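Local coordinates for protein transcriptional regulator URE2 (Saccharomyces cerevisiae, PDB 1K0D) that represses nitrogen catabolic genes by holding their GATA transcriptional activators in the cytoplasm, and reduces peroxides with glutathione through its GST-like region, at residues L107-D111 against L112-S116; F237-V240 against Y241-T244. All blocks are in the same frame, centred on the assembly; numbering follows the deposited sequence.

Interaction 1: residues L107-D111 against L112-S116; sequences LWSDD and LADQS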
loop_
_atom_site.group_PDB
_atom_site.type_symbol
_atom_site.label_atom_id
_atom_site.label_comp_id
_atom_site.label_asym_id
_atom_site.label_seq_id
_atom_site.Cartn_x
_atom_site.Cartn_y
_atom_site.Cartn_z
ATOM N N LEU B 107 19.149 -2.182 -1.168
ATOM C CA LEU B 107 17.828 -2.611 -0.701
ATOM C C LEU B 107 16.768 -2.465 -1.799
ATOM O O LEU B 107 15.566 -2.516 -1.532
ATOM C CB LEU B 107 17.398 -1.773 0.510
ATOM C CG LEU B 107 18.317 -1.653 1.729
ATOM C CD1 LEU B 107 17.722 -0.658 2.704
ATOM C CD2 LEU B 107 18.485 -3.007 2.394
ATOM N N TRP B 108 17.217 -2.317 -3.038
ATOM C CA TRP B 108 16.307 -2.088 -4.154
ATOM C C TRP B 108 16.863 -2.829 -5.372
ATOM O O TRP B 108 17.582 -3.822 -5.228
ATOM C CB TRP B 108 16.259 -0.566 -4.378
ATOM C CG TRP B 108 15.265 0.011 -5.366
ATOM C CD1 TRP B 108 15.511 1.025 -6.255
ATOM C CD2 TRP B 108 13.877 -0.315 -5.511
ATOM N NE1 TRP B 108 14.370 1.348 -6.936
ATOM C CE2 TRP B 108 13.350 0.544 -6.503
ATOM C CE3 TRP B 108 13.028 -1.242 -4.900
ATOM C CZ2 TRP B 108 12.013 0.501 -6.900
ATOM C CZ3 TRP B 108 11.694 -1.286 -5.293
ATOM C CH2 TRP B 108 11.199 -0.418 -6.285
ATOM N N SER B 109 16.530 -2.355 -6.567
ATOM C CA SER B 109 17.032 -2.978 -7.781
ATOM C C SER B 109 16.893 -2.021 -8.951
ATOM O O SER B 109 15.940 -1.243 -9.014
ATOM C CB SER B 109 16.267 -4.263 -8.083
ATOM O OG SER B 109 16.764 -4.879 -9.263
ATOM N N ASP B 110 17.849 -2.078 -9.869
ATOM C CA ASP B 110 17.821 -1.225 -11.048
ATOM C C ASP B 110 17.075 -1.932 -12.179
ATOM O O ASP B 110 16.956 -1.402 -13.280
ATOM C CB ASP B 110 19.248 -0.899 -11.499
ATOM C CG ASP B 110 20.121 -2.139 -11.616
ATOM O OD1 ASP B 110 19.668 -3.150 -12.197
ATOM O OD2 ASP B 110 21.269 -2.103 -11.128
ATOM N N ASP B 111 16.571 -3.128 -11.890
ATOM C CA ASP B 111 15.846 -3.941 -12.866
ATOM C C ASP B 111 14.323 -3.868 -12.658
ATOM O O ASP B 111 13.822 -4.177 -11.571
ATOM C CB ASP B 111 16.328 -5.387 -12.756
ATOM C CG ASP B 111 15.581 -6.327 -13.672
ATOM O OD1 ASP B 111 15.711 -6.191 -14.908
ATOM O OD2 ASP B 111 14.863 -7.210 -13.157
ATOM N N LEU B 112 13.600 -3.458 -13.701
ATOM C CA LEU B 112 12.142 -3.333 -13.644
ATOM C C LEU B 112 11.464 -4.592 -13.126
ATOM O O LEU B 112 10.564 -4.517 -12.292
ATOM C CB LEU B 112 11.566 -2.998 -15.026
ATOM C CG LEU B 112 11.475 -1.533 -15.475
ATOM C CD1 LEU B 112 12.848 -0.885 -15.485
ATOM C CD2 LEU B 112 10.857 -1.477 -16.870
ATOM N N ALA B 113 11.895 -5.743 -13.629
ATOM C CA ALA B 113 11.331 -7.022 -13.217
ATOM C C ALA B 113 11.467 -7.235 -11.711
ATOM O O ALA B 113 10.511 -7.640 -11.050
ATOM C CB ALA B 113 12.008 -8.162 -13.966
ATOM N N ASP B 114 12.657 -6.970 -11.174
ATOM C CA ASP B 114 12.902 -7.130 -9.742
ATOM C C ASP B 114 12.099 -6.110 -8.932
ATOM O O ASP B 114 11.529 -6.449 -7.900
ATOM C CB ASP B 114 14.394 -6.974 -9.434
ATOM C CG ASP B 114 15.203 -8.190 -9.844
ATOM O OD1 ASP B 114 16.449 -8.130 -9.775
ATOM O OD2 ASP B 114 14.593 -9.210 -10.224
ATOM N N GLN B 115 12.057 -4.869 -9.405
ATOM C CA GLN B 115 11.306 -3.832 -8.709
ATOM C C GLN B 115 9.835 -4.203 -8.575
ATOM O O GLN B 115 9.229 -3.935 -7.540
ATOM C CB GLN B 115 11.414 -2.490 -9.435
ATOM C CG GLN B 115 12.805 -1.886 -9.432
ATOM C CD GLN B 115 12.875 -0.586 -10.207
ATOM O OE1 GLN B 115 13.944 0.011 -10.338
ATOM N NE2 GLN B 115 11.736 -0.138 -10.720
ATOM N N SER B 116 9.261 -4.818 -9.609
ATOM C CA SER B 116 7.854 -5.206 -9.557
ATOM C C SER B 116 7.634 -6.323 -8.539
ATOM O O SER B 116 6.556 -6.431 -7.951
ATOM C CB SER B 116 7.361 -5.661 -10.936
ATOM O OG SER B 116 7.820 -6.967 -11.254
#

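Interaction 2: residues F237-V240 against Y241-T244; sequences FPEV and YKWT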
loop_
_atom_site.group_PDB
_atom_site.type_symbol
_atom_site.label_atom_id
_atom_site.label_comp_id
_atom_site.label_asym_id
_atom_site.label_seq_id
_atom_site.Cartn_x
_atom_site.Cartn_y
_atom_site.Cartn_z
ATOM N N PHE B 237 6.166 -20.569 12.296
ATOM C CA PHE B 237 6.746 -20.267 10.986
ATOM C C PHE B 237 8.275 -20.215 11.006
ATOM O O PHE B 237 8.875 -19.144 10.932
ATOM C CB PHE B 237 6.177 -18.937 10.465
ATOM C CG PHE B 237 4.671 -18.892 10.442
ATOM C CD1 PHE B 237 3.961 -18.315 11.489
ATOM C CD2 PHE B 237 3.961 -19.463 9.391
ATOM C CE1 PHE B 237 2.565 -18.311 11.492
ATOM C CE2 PHE B 237 2.566 -19.464 9.385
ATOM C CZ PHE B 237 1.866 -18.886 10.439
ATOM N N PRO B 238 8.923 -21.389 11.087
ATOM C CA PRO B 238 10.382 -21.550 11.124
ATOM C C PRO B 238 11.170 -20.654 10.165
ATOM O O PRO B 238 12.064 -19.921 10.587
ATOM C CB PRO B 238 10.563 -23.036 10.811
ATOM C CG PRO B 238 9.374 -23.643 11.452
ATOM C CD PRO B 238 8.266 -22.707 11.012
ATOM N N GLU B 239 10.853 -20.728 8.876
ATOM C CA GLU B 239 11.551 -19.914 7.880
ATOM C C GLU B 239 11.438 -18.411 8.176
ATOM O O GLU B 239 12.423 -17.676 8.082
ATOM C CB GLU B 239 11.006 -20.205 6.479
ATOM C CG GLU B 239 11.431 -21.543 5.892
ATOM C CD GLU B 239 12.931 -21.623 5.639
ATOM O OE1 GLU B 239 13.481 -20.701 4.998
ATOM O OE2 GLU B 239 13.560 -22.611 6.074
ATOM N N VAL B 240 10.240 -17.955 8.526
ATOM C CA VAL B 240 10.042 -16.540 8.837
ATOM C C VAL B 240 10.893 -16.193 10.045
ATOM O O VAL B 240 11.397 -15.078 10.166
ATOM C CB VAL B 240 8.558 -16.223 9.159
ATOM C CG1 VAL B 240 8.427 -14.801 9.679
ATOM C CG2 VAL B 240 7.711 -16.393 7.908
ATOM N N TYR B 241 11.071 -17.166 10.932
ATOM C CA TYR B 241 11.866 -16.948 12.129
ATOM C C TYR B 241 13.330 -16.666 11.811
ATOM O O TYR B 241 13.892 -15.694 12.315
ATOM C CB TYR B 241 11.769 -18.151 13.067
ATOM C CG TYR B 241 12.496 -17.922 14.370
ATOM C CD1 TYR B 241 12.011 -17.013 15.303
ATOM C CD2 TYR B 241 13.704 -18.567 14.642
ATOM C CE1 TYR B 241 12.706 -16.744 16.473
ATOM C CE2 TYR B 241 14.411 -18.303 15.812
ATOM C CZ TYR B 241 13.906 -17.390 16.720
ATOM O OH TYR B 241 14.603 -17.104 17.869
ATOM N N LYS B 242 13.954 -17.510 10.989
ATOM C CA LYS B 242 15.366 -17.312 10.630
ATOM C C LYS B 242 15.538 -15.964 9.930
ATOM O O LYS B 242 16.422 -15.171 10.253
ATOM C CB LYS B 242 15.855 -18.404 9.677
ATOM C CG LYS B 242 15.745 -19.829 10.174
ATOM C CD LYS B 242 16.425 -20.755 9.170
ATOM C CE LYS B 242 15.955 -22.188 9.294
ATOM N NZ LYS B 242 14.552 -22.324 8.816
ATOM N N TRP B 243 14.676 -15.749 8.946
ATOM C CA TRP B 243 14.619 -14.550 8.125
ATOM C C TRP B 243 14.582 -13.284 8.992
ATOM O O TRP B 243 15.401 -12.379 8.824
ATOM C CB TRP B 243 13.369 -14.682 7.258
ATOM C CG TRP B 243 12.997 -13.554 6.378
ATOM C CD1 TRP B 243 13.669 -13.107 5.279
ATOM C CD2 TRP B 243 11.763 -12.836 6.415
ATOM N NE1 TRP B 243 12.918 -12.166 4.613
ATOM C CE2 TRP B 243 11.742 -11.981 5.291
ATOM C CE3 TRP B 243 10.666 -12.838 7.285
ATOM C CZ2 TRP B 243 10.661 -11.135 5.013
ATOM C CZ3 TRP B 243 9.591 -11.997 7.008
ATOM C CH2 TRP B 243 9.597 -11.159 5.880
ATOM N N THR B 244 13.641 -13.227 9.925
ATOM C CA THR B 244 13.518 -12.075 10.809
ATOM C C THR B 244 14.749 -11.926 11.700
ATOM O O THR B 244 15.215 -10.812 11.938
ATOM C CB THR B 244 12.279 -12.192 11.723
ATOM O OG1 THR B 244 11.146 -12.580 10.941
ATOM C CG2 THR B 244 11.982 -10.850 12.393
#

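Interaction 1: residues L107-D111 against L112-S116
The carbonyl of D111 accepts from Q115 N (2.9 Å from D111 O, N-H...O angle 167°) in the first turn of helix 112-142, where the chain arriving from helix 87-102 changes from loop to helix at D111. D111 is the N-cap residue. Its CG stands anti to the backbone N (chi1 177°), which swings the carboxylate over the opening turn, and OD2 takes the amide of D114 at 3.0 Å; the N-H comes in from above the carboxylate plane, 38° out of it. One step earlier S109 makes an ST turn, its OG receiving D111 N at 3.2 Å, which would help hold the cap residue in place. The same hydroxyl gives a weak bond to D114 OD1. On another side of the turn the extended side chain of Q115 crosses the W108 indole at about a right angle. Its CG sits over one face of the six-membered ring, 3.9 Å from the centroid, a CH-pi contact displaced toward the rim. L92 and V95 of helix 87-102 also pack on this indole, while L112 and A113 touch K100 and L82 of the second subunit. D111 OD2 and D114 OD2 lie 3.6 Å apart; two acidic groups this close should repel, a cost that the positive end of the helix dipole would be expected to offset in part.

Interaction 2: residues F237-V240 against Y241-T244
V240 and T244 run alongside each other in the same direction on the buried flank of helix 238-248, V240 CG1 coming 3.7 Å from T244 OG1. The carbonyl of V240 is gripped twice. T244 N reaches V240 O at 2.9 Å, and T244 OG1 donates to V240 O from the opposite face of the carbonyl plane at 2.6 Å. The threonine hydroxyl, set anti to its own carbonyl carbon (chi1 -47°), thus folds back onto the preceding turn and spends its proton inside the helix. Next to this pair the W243 indole brings CE3 to 3.8 Å from V240 CG1, with V240 O lying in the ring plane at its edge. The far end of the indole is fixed from elsewhere, NE1 bonding to D216 and the ring meeting that of F219. These are the opening turns of a helix in the all-helical C-terminal domain of the GST fold. Three further i to i+4 backbone bonds begin at F237, the N-cap residue; the carboxylate of E166, from helix 148-176, receives the early amides of E239 and V240.

The partly exposed side is looser and charged. K242 turns at its last torsion (chi4 70°) to bring its ammonium to E239, and the two side chains meet at a slant in an i to i+3 salt bridge, K242 NZ to E239 OE2 at 2.9 Å. The ammonium stands well above the carboxylate plane, 65° out of it. R173 of helix 148-176 also pairs with E239 OE2, so this oxygen is shared by two cations, themselves close together, which probably favour its ionised form. P238 is exposed at the start of the helix, and the Y241 ring extends outward, its OH bonded to K245.

In the fold
Both contacts are local, each set at the beginning of a helix, and they come in series along the chain: interaction 1 starts helix 112-142 and interaction 2 starts helix 238-248. Their centres lie 24 Å apart and their nearest atoms about 11 Å, without touching. Interaction 1 stands where the chain leaves the thioredoxin-like N-terminal domain, after helix 87-102, for the helical domain, and it borders the second subunit. Interaction 2 comes much later in the chain, near the C-terminus of the helical domain, packed against helix 148-176 and touched by no other chain of the assembly. Neither reaches the glutathione pocket; one belongs to the domain junction and dimer face, the other to packing within the helical domain.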